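Local coordinates for HIT domain-containing protein (Sulfolobus tokodaii, PDB 2EO4) that probably binds and hydrolyses nucleotides as a zinc-containing member of the histidine triad (HIT) family, perhaps with adenylylsulfatase activity, at residues V62-K74 against L128-K140. Sequence-based numbering, arbitrary orientation.
Sequences VKLVSLGIKDAVK and LQKIIRESIENLK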
ATOM      1  N   VAL A  62       5.632  -0.826  -8.298  1.00 20.61           N
ATOM      2  CA  VAL A  62       4.726   0.221  -7.840  1.00 20.32           C
ATOM      3  C   VAL A  62       5.457   1.570  -7.811  1.00 20.22           C
ATOM      4  O   VAL A  62       4.907   2.591  -8.220  1.00 21.21           O
ATOM      5  CB  VAL A  62       4.162  -0.113  -6.438  1.00 20.86           C
ATOM      6  CG1 VAL A  62       3.442   1.099  -5.844  1.00 20.50           C
ATOM      7  CG2 VAL A  62       3.184  -1.271  -6.554  1.00 21.16           C
ATOM      8  N   LYS A  63       6.703   1.577  -7.350  1.00 20.49           N
ATOM      9  CA  LYS A  63       7.450   2.840  -7.323  1.00 21.20           C
ATOM     10  C   LYS A  63       7.622   3.406  -8.735  1.00 21.29           C
ATOM     11  O   LYS A  63       7.325   4.574  -8.987  1.00 20.41           O
ATOM     12  CB  LYS A  63       8.837   2.660  -6.697  1.00 21.99           C
ATOM     13  CG  LYS A  63       9.657   3.960  -6.703  1.00 22.59           C
ATOM     14  CD  LYS A  63      11.056   3.797  -6.112  1.00 24.91           C
ATOM     15  CE  LYS A  63      11.847   5.096  -6.248  1.00 26.19           C
ATOM     16  NZ  LYS A  63      13.201   5.036  -5.613  1.00 26.49           N
ATOM     17  N   LEU A  64       8.114   2.578  -9.651  1.00 21.72           N
ATOM     18  CA  LEU A  64       8.330   3.014 -11.028  1.00 23.21           C
ATOM     19  C   LEU A  64       7.059   3.545 -11.682  1.00 23.16           C
ATOM     20  O   LEU A  64       7.042   4.648 -12.239  1.00 24.57           O
ATOM     21  CB  LEU A  64       8.882   1.861 -11.873  1.00 24.40           C
ATOM     22  CG  LEU A  64       8.978   2.130 -13.380  1.00 27.11           C
ATOM     23  CD1 LEU A  64       9.893   3.319 -13.631  1.00 25.57           C
ATOM     24  CD2 LEU A  64       9.501   0.889 -14.096  1.00 26.89           C
ATOM     25  N   VAL A  65       5.992   2.755 -11.621  1.00 22.20           N
ATOM     26  CA  VAL A  65       4.734   3.157 -12.225  1.00 21.47           C
ATOM     27  C   VAL A  65       4.176   4.418 -11.571  1.00 21.14           C
ATOM     28  O   VAL A  65       3.642   5.285 -12.259  1.00 22.05           O
ATOM     29  CB  VAL A  65       3.702   2.013 -12.156  1.00 22.26           C
ATOM     30  CG1 VAL A  65       2.361   2.471 -12.729  1.00 21.49           C
ATOM     31  CG2 VAL A  65       4.226   0.813 -12.942  1.00 21.86           C
ATOM     32  N   SER A  66       4.309   4.524 -10.250  1.00 21.49           N
ATOM     33  CA  SER A  66       3.822   5.703  -9.540  1.00 20.61           C
ATOM     34  C   SER A  66       4.578   6.943 -10.024  1.00 20.68           C
ATOM     35  O   SER A  66       3.973   7.982 -10.288  1.00 21.53           O
ATOM     36  CB  SER A  66       4.003   5.542  -8.025  1.00 22.35           C
ATOM     37  OG  SER A  66       3.137   4.540  -7.504  1.00 20.81           O
ATOM     38  N   LEU A  67       5.901   6.842 -10.131  1.00 22.16           N
ATOM     39  CA  LEU A  67       6.684   7.979 -10.606  1.00 22.44           C
ATOM     40  C   LEU A  67       6.218   8.352 -12.011  1.00 23.69           C
ATOM     41  O   LEU A  67       6.061   9.532 -12.334  1.00 24.25           O
ATOM     42  CB  LEU A  67       8.177   7.638 -10.619  1.00 23.38           C
ATOM     43  CG  LEU A  67       8.868   7.630  -9.251  1.00 24.40           C
ATOM     44  CD1 LEU A  67      10.261   7.029  -9.364  1.00 26.85           C
ATOM     45  CD2 LEU A  67       8.934   9.056  -8.712  1.00 25.15           C
ATOM     46  N   GLY A  68       5.987   7.337 -12.837  1.00 24.88           N
ATOM     47  CA  GLY A  68       5.540   7.572 -14.199  1.00 25.01           C
ATOM     48  C   GLY A  68       4.201   8.281 -14.263  1.00 25.75           C
ATOM     49  O   GLY A  68       4.033   9.243 -15.010  1.00 24.51           O
ATOM     50  N   ILE A  69       3.235   7.807 -13.482  1.00 23.92           N
ATOM     51  CA  ILE A  69       1.914   8.420 -13.470  1.00 23.56           C
ATOM     52  C   ILE A  69       1.959   9.851 -12.938  1.00 23.94           C
ATOM     53  O   ILE A  69       1.351  10.750 -13.521  1.00 25.30           O
ATOM     54  CB  ILE A  69       0.925   7.598 -12.614  1.00 22.67           C
ATOM     55  CG1 ILE A  69       0.680   6.238 -13.272  1.00 24.11           C
ATOM     56  CG2 ILE A  69      -0.396   8.360 -12.454  1.00 23.66           C
ATOM     57  CD1 ILE A  69      -0.116   5.258 -12.410  1.00 24.01           C
ATOM     58  N   LYS A  70       2.680  10.067 -11.840  1.00 25.36           N
ATOM     59  CA  LYS A  70       2.756  11.399 -11.256  1.00 27.26           C
ATOM     60  C   LYS A  70       3.272  12.401 -12.283  1.00 28.76           C
ATOM     61  O   LYS A  70       2.763  13.517 -12.392  1.00 28.86           O
ATOM     62  CB  LYS A  70       3.668  11.411 -10.028  1.00 28.41           C
ATOM     63  CG  LYS A  70       3.718  12.776  -9.349  1.00 31.61           C
ATOM     64  CD  LYS A  70       4.631  12.804  -8.133  1.00 34.07           C
ATOM     65  CE  LYS A  70       4.627  14.196  -7.507  1.00 36.50           C
ATOM     66  NZ  LYS A  70       5.618  14.333  -6.406  1.00 39.93           N
ATOM     67  N   ASP A  71       4.282  11.990 -13.036  1.00 28.52           N
ATOM     68  CA  ASP A  71       4.865  12.849 -14.057  1.00 29.43           C
ATOM     69  C   ASP A  71       3.885  13.086 -15.204  1.00 29.68           C
ATOM     70  O   ASP A  71       3.667  14.227 -15.621  1.00 31.81           O
ATOM     71  CB  ASP A  71       6.149  12.212 -14.595  1.00 30.77           C
ATOM     72  CG  ASP A  71       6.812  13.053 -15.671  1.00 34.59           C
ATOM     73  OD1 ASP A  71       7.239  14.186 -15.363  1.00 33.94           O
ATOM     74  OD2 ASP A  71       6.899  12.578 -16.821  1.00 35.37           O
ATOM     75  N   ALA A  72       3.286  12.007 -15.697  1.00 29.63           N
ATOM     76  CA  ALA A  72       2.348  12.071 -16.816  1.00 28.92           C
ATOM     77  C   ALA A  72       1.118  12.948 -16.600  1.00 30.60           C
ATOM     78  O   ALA A  72       0.752  13.727 -17.479  1.00 30.02           O
ATOM     79  CB  ALA A  72       1.913  10.659 -17.207  1.00 30.02           C
ATOM     80  N   VAL A  73       0.469  12.825 -15.445  1.00 28.77           N
ATOM     81  CA  VAL A  73      -0.721  13.626 -15.183  1.00 29.12           C
ATOM     82  C   VAL A  73      -0.418  14.823 -14.290  1.00 27.14           C
ATOM     83  O   VAL A  73      -1.329  15.511 -13.839  1.00 30.04           O
ATOM     84  CB  VAL A  73      -1.840  12.779 -14.523  1.00 28.56           C
ATOM     85  CG1 VAL A  73      -2.175  11.590 -15.408  1.00 30.35           C
ATOM     86  CG2 VAL A  73      -1.406  12.319 -13.143  1.00 28.37           C
ATOM     87  N   LYS A  74       0.867  15.067 -14.046  1.00 27.64           N
ATOM     88  CA  LYS A  74       1.305  16.180 -13.206  1.00 28.14           C
ATOM     89  C   LYS A  74       0.559  16.218 -11.878  1.00 28.39           C
ATOM     90  O   LYS A  74       0.006  17.244 -11.479  1.00 27.69           O
ATOM     91  CB  LYS A  74       1.118  17.509 -13.949  1.00 31.29           C
ATOM     92  CG  LYS A  74       2.029  17.664 -15.159  1.00 34.01           C
ATOM     93  CD  LYS A  74       3.495  17.639 -14.742  1.00 38.68           C
ATOM     94  CE  LYS A  74       4.426  17.702 -15.949  1.00 40.63           C
ATOM     95  NZ  LYS A  74       4.283  16.503 -16.822  1.00 41.10           N
ATOM     96  N   LEU A 128      -4.402   8.452 -21.789  1.00 28.15           N
ATOM     97  CA  LEU A 128      -3.712   8.179 -20.533  1.00 28.17           C
ATOM     98  C   LEU A 128      -2.652   7.103 -20.692  1.00 26.28           C
ATOM     99  O   LEU A 128      -1.555   7.221 -20.150  1.00 28.55           O
ATOM    100  CB  LEU A 128      -4.715   7.766 -19.450  1.00 28.57           C
ATOM    101  CG  LEU A 128      -5.255   8.902 -18.579  1.00 29.35           C
ATOM    102  CD1 LEU A 128      -4.107   9.512 -17.782  1.00 29.87           C
ATOM    103  CD2 LEU A 128      -5.926   9.955 -19.448  1.00 30.71           C
ATOM    104  N   GLN A 129      -2.981   6.052 -21.435  1.00 26.84           N
ATOM    105  CA  GLN A 129      -2.041   4.965 -21.663  1.00 26.80           C
ATOM    106  C   GLN A 129      -0.786   5.489 -22.358  1.00 27.35           C
ATOM    107  O   GLN A 129       0.335   5.213 -21.941  1.00 26.79           O
ATOM    108  CB  GLN A 129      -2.683   3.887 -22.535  1.00 29.18           C
ATOM    109  CG  GLN A 129      -1.730   2.775 -22.947  1.00 32.04           C
ATOM    110  CD  GLN A 129      -2.341   1.829 -23.956  1.00 33.75           C
ATOM    111  OE1 GLN A 129      -2.785   2.248 -25.026  1.00 38.10           O
ATOM    112  NE2 GLN A 129      -2.364   0.544 -23.628  1.00 31.90           N
ATOM    113  N   LYS A 130      -0.991   6.257 -23.421  1.00 28.20           N
ATOM    114  CA  LYS A 130       0.123   6.804 -24.187  1.00 28.10           C
ATOM    115  C   LYS A 130       1.018   7.762 -23.396  1.00 27.66           C
ATOM    116  O   LYS A 130       2.244   7.652 -23.453  1.00 28.57           O
ATOM    117  CB  LYS A 130      -0.419   7.476 -25.457  1.00 29.01           C
ATOM    118  CG  LYS A 130      -1.123   6.493 -26.396  1.00 28.70           C
ATOM    119  CD  LYS A 130      -1.872   7.201 -27.526  1.00 28.86           C
ATOM    120  CE  LYS A 130      -2.710   6.219 -28.340  1.00 28.50           C
ATOM    121  NZ  LYS A 130      -1.893   5.171 -29.013  1.00 31.31           N
ATOM    122  N   ILE A 131       0.430   8.692 -22.648  1.00 28.38           N
ATOM    123  CA  ILE A 131       1.245   9.627 -21.883  1.00 28.74           C
ATOM    124  C   ILE A 131       1.958   8.955 -20.711  1.00 27.91           C
ATOM    125  O   ILE A 131       3.099   9.291 -20.401  1.00 26.71           O
ATOM    126  CB  ILE A 131       0.416  10.812 -21.345  1.00 31.75           C
ATOM    127  CG1 ILE A 131      -0.702  10.304 -20.438  1.00 33.71           C
ATOM    128  CG2 ILE A 131      -0.154  11.615 -22.505  1.00 34.48           C
ATOM    129  CD1 ILE A 131      -1.451  11.410 -19.747  1.00 37.33           C
ATOM    130  N   ILE A 132       1.291   8.008 -20.056  1.00 27.22           N
ATOM    131  CA  ILE A 132       1.921   7.315 -18.939  1.00 25.98           C
ATOM    132  C   ILE A 132       3.079   6.456 -19.444  1.00 25.25           C
ATOM    133  O   ILE A 132       4.147   6.425 -18.832  1.00 25.69           O
ATOM    134  CB  ILE A 132       0.906   6.434 -18.167  1.00 25.59           C
ATOM    135  CG1 ILE A 132      -0.129   7.330 -17.482  1.00 26.25           C
ATOM    136  CG2 ILE A 132       1.640   5.578 -17.131  1.00 24.98           C
ATOM    137  CD1 ILE A 132      -1.301   6.572 -16.846  1.00 25.83           C
ATOM    138  N   ARG A 133       2.878   5.765 -20.561  1.00 25.13           N
ATOM    139  CA  ARG A 133       3.940   4.938 -21.121  1.00 25.98           C
ATOM    140  C   ARG A 133       5.142   5.822 -21.445  1.00 26.29           C
ATOM    141  O   ARG A 133       6.281   5.474 -21.139  1.00 25.94           O
ATOM    142  CB  ARG A 133       3.461   4.222 -22.387  1.00 26.16           C
ATOM    143  CG  ARG A 133       2.660   2.950 -22.119  1.00 30.25           C
ATOM    144  CD  ARG A 133       2.162   2.329 -23.417  1.00 32.63           C
ATOM    145  NE  ARG A 133       1.649   0.975 -23.225  1.00 36.06           N
ATOM    146  CZ  ARG A 133       1.173   0.215 -24.207  1.00 38.06           C
ATOM    147  NH1 ARG A 133       1.143   0.680 -25.449  1.00 38.49           N
ATOM    148  NH2 ARG A 133       0.743  -1.016 -23.953  1.00 38.20           N
ATOM    149  N   GLU A 134       4.876   6.969 -22.055  1.00 26.18           N
ATOM    150  CA  GLU A 134       5.935   7.910 -22.413  1.00 27.56           C
ATOM    151  C   GLU A 134       6.731   8.362 -21.186  1.00 27.07           C
ATOM    152  O   GLU A 134       7.958   8.485 -21.249  1.00 26.51           O
ATOM    153  CB  GLU A 134       5.332   9.125 -23.129  1.00 28.87           C
ATOM    154  CG  GLU A 134       6.330  10.235 -23.453  1.00 30.93           C
ATOM    155  CD  GLU A 134       5.740  11.316 -24.347  1.00 33.16           C
ATOM    156  OE1 GLU A 134       4.575  11.704 -24.127  1.00 33.03           O
ATOM    157  OE2 GLU A 134       6.451  11.788 -25.262  1.00 33.72           O
ATOM    158  N   SER A 135       6.043   8.598 -20.070  1.00 26.00           N
ATOM    159  CA  SER A 135       6.720   9.027 -18.846  1.00 26.05           C
ATOM    160  C   SER A 135       7.560   7.906 -18.246  1.00 24.30           C
ATOM    161  O   SER A 135       8.660   8.138 -17.746  1.00 25.58           O
ATOM    162  CB  SER A 135       5.710   9.514 -17.799  1.00 24.69           C
ATOM    163  OG  SER A 135       5.186  10.785 -18.137  1.00 29.16           O
ATOM    164  N   ILE A 136       7.033   6.688 -18.286  1.00 24.89           N
ATOM    165  CA  ILE A 136       7.758   5.549 -17.747  1.00 24.92           C
ATOM    166  C   ILE A 136       9.011   5.269 -18.580  1.00 24.50           C
ATOM    167  O   ILE A 136      10.073   4.986 -18.029  1.00 25.08           O
ATOM    168  CB  ILE A 136       6.847   4.292 -17.689  1.00 26.04           C
ATOM    169  CG1 ILE A 136       5.743   4.520 -16.646  1.00 26.57           C
ATOM    170  CG2 ILE A 136       7.673   3.056 -17.355  1.00 25.50           C
ATOM    171  CD1 ILE A 136       4.779   3.345 -16.462  1.00 27.65           C
ATOM    172  N   GLU A 137       8.894   5.362 -19.901  1.00 24.50           N
ATOM    173  CA  GLU A 137      10.042   5.114 -20.768  1.00 25.10           C
ATOM    174  C   GLU A 137      11.171   6.065 -20.401  1.00 24.24           C
ATOM    175  O   GLU A 137      12.328   5.659 -20.319  1.00 25.40           O
ATOM    176  CB  GLU A 137       9.655   5.296 -22.237  1.00 25.92           C
ATOM    177  CG  GLU A 137       8.551   4.354 -22.664  1.00 28.74           C
ATOM    178  CD  GLU A 137       8.003   4.668 -24.035  1.00 30.10           C
ATOM    179  OE1 GLU A 137       7.919   5.863 -24.393  1.00 29.33           O
ATOM    180  OE2 GLU A 137       7.639   3.712 -24.749  1.00 35.60           O
ATOM    181  N   ASN A 138      10.830   7.328 -20.167  1.00 24.61           N
ATOM    182  CA  ASN A 138      11.834   8.321 -19.800  1.00 25.67           C
ATOM    183  C   ASN A 138      12.490   7.974 -18.467  1.00 27.18           C
ATOM    184  O   ASN A 138      13.696   8.152 -18.289  1.00 25.64           O
ATOM    185  CB  ASN A 138      11.206   9.711 -19.723  1.00 26.88           C
ATOM    186  CG  ASN A 138      12.202  10.778 -19.311  1.00 29.82           C
ATOM    187  OD1 ASN A 138      13.213  10.991 -19.980  1.00 29.92           O
ATOM    188  ND2 ASN A 138      11.921  11.453 -18.203  1.00 30.82           N
ATOM    189  N   LEU A 139      11.700   7.473 -17.522  1.00 26.42           N
ATOM    190  CA  LEU A 139      12.257   7.101 -16.229  1.00 27.61           C
ATOM    191  C   LEU A 139      13.262   5.965 -16.381  1.00 29.26           C
ATOM    192  O   LEU A 139      14.242   5.893 -15.645  1.00 30.43           O
ATOM    193  CB  LEU A 139      11.134   6.697 -15.266  1.00 26.86           C
ATOM    194  CG  LEU A 139      10.325   7.875 -14.726  1.00 29.04           C
ATOM    195  CD1 LEU A 139       9.046   7.366 -14.067  1.00 29.98           C
ATOM    196  CD2 LEU A 139      11.170   8.660 -13.734  1.00 30.66           C
ATOM    197  N   LYS A 140      13.027   5.076 -17.340  1.00 29.55           N
ATOM    198  CA  LYS A 140      13.945   3.970 -17.561  1.00 33.57           C
ATOM    199  C   LYS A 140      15.235   4.465 -18.211  1.00 35.95           C
ATOM    200  O   LYS A 140      16.289   3.843 -18.076  1.00 36.68           O
ATOM    201  CB  LYS A 140      13.295   2.911 -18.452  1.00 34.19           C
ATOM    202  CG  LYS A 140      12.174   2.139 -17.778  1.00 36.03           C
ATOM    203  CD  LYS A 140      11.562   1.127 -18.731  1.00 40.44           C
ATOM    204  CE  LYS A 140      10.722   0.109 -17.981  1.00 42.32           C
ATOM    205  NZ  LYS A 140      11.558  -0.647 -17.003  1.00 43.69           N
TER
HETATM  206  O   HOH W   1       9.241  10.807 -16.921  1.00 31.95           O
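Gly68 and Ile136 mark the place where the two helices come nearest, their CA atoms 4.6 Å apart. The axes of helices 62-72 and 128-140 approach to 7.9 Å, with 121° between their N-to-C directions. Gly68 leaves a notch in helix 62-72, and Leu139 and Ile136 fill it: Leu139 CD1 lies 3.3 Å from Gly68 N, while the lack of a side chain lets Ile136 CG1 come within 3.9 Å of Gly68 CA. Leu139 is itself a bump between Leu64 and Leu67, its CD1 touching Leu67 CB and its CB facing Leu64 CD1; the side chains of Leu64 and Leu139 slide past each other in opposite directions. One turn on from Gly68, Ala72 CB drops into a shallow hollow formed by Ile131, Ile132 and Ser135, 3.9 Å from Ile132 CG1. The side chains of Val73 and Leu128 cross at about a right angle, with CG1 against CD1 (3.7 Å). Buried Ser135 supplies the polar link, reaching outward to exposed Asp71: with OG beside its own backbone N (chi1 -74°), the hydroxyl donates to Asp71 OD2 (2.8 Å), on the anti side of the carboxylate and 23° out of its plane. A water bridges the same OD2 to Ser135 O and Asn138 ND2. Replacing Ser135 by an alanine removes the hydroxyl, and Asp71 OD2 would probably lose its direct bond to helix 128-140 and be freer to turn. On the side facing the sheet, Ile69 CG1 meets Ile132 CG2; Val65 and Ile69 press on Ile99 of strand 97-102 and Ile132 on Val16 of strand 15-18, so that both helices lie against the antiparallel sheet of the HIT fold. Leu67 separately meets Leu48 of the second subunit at the dimer contact.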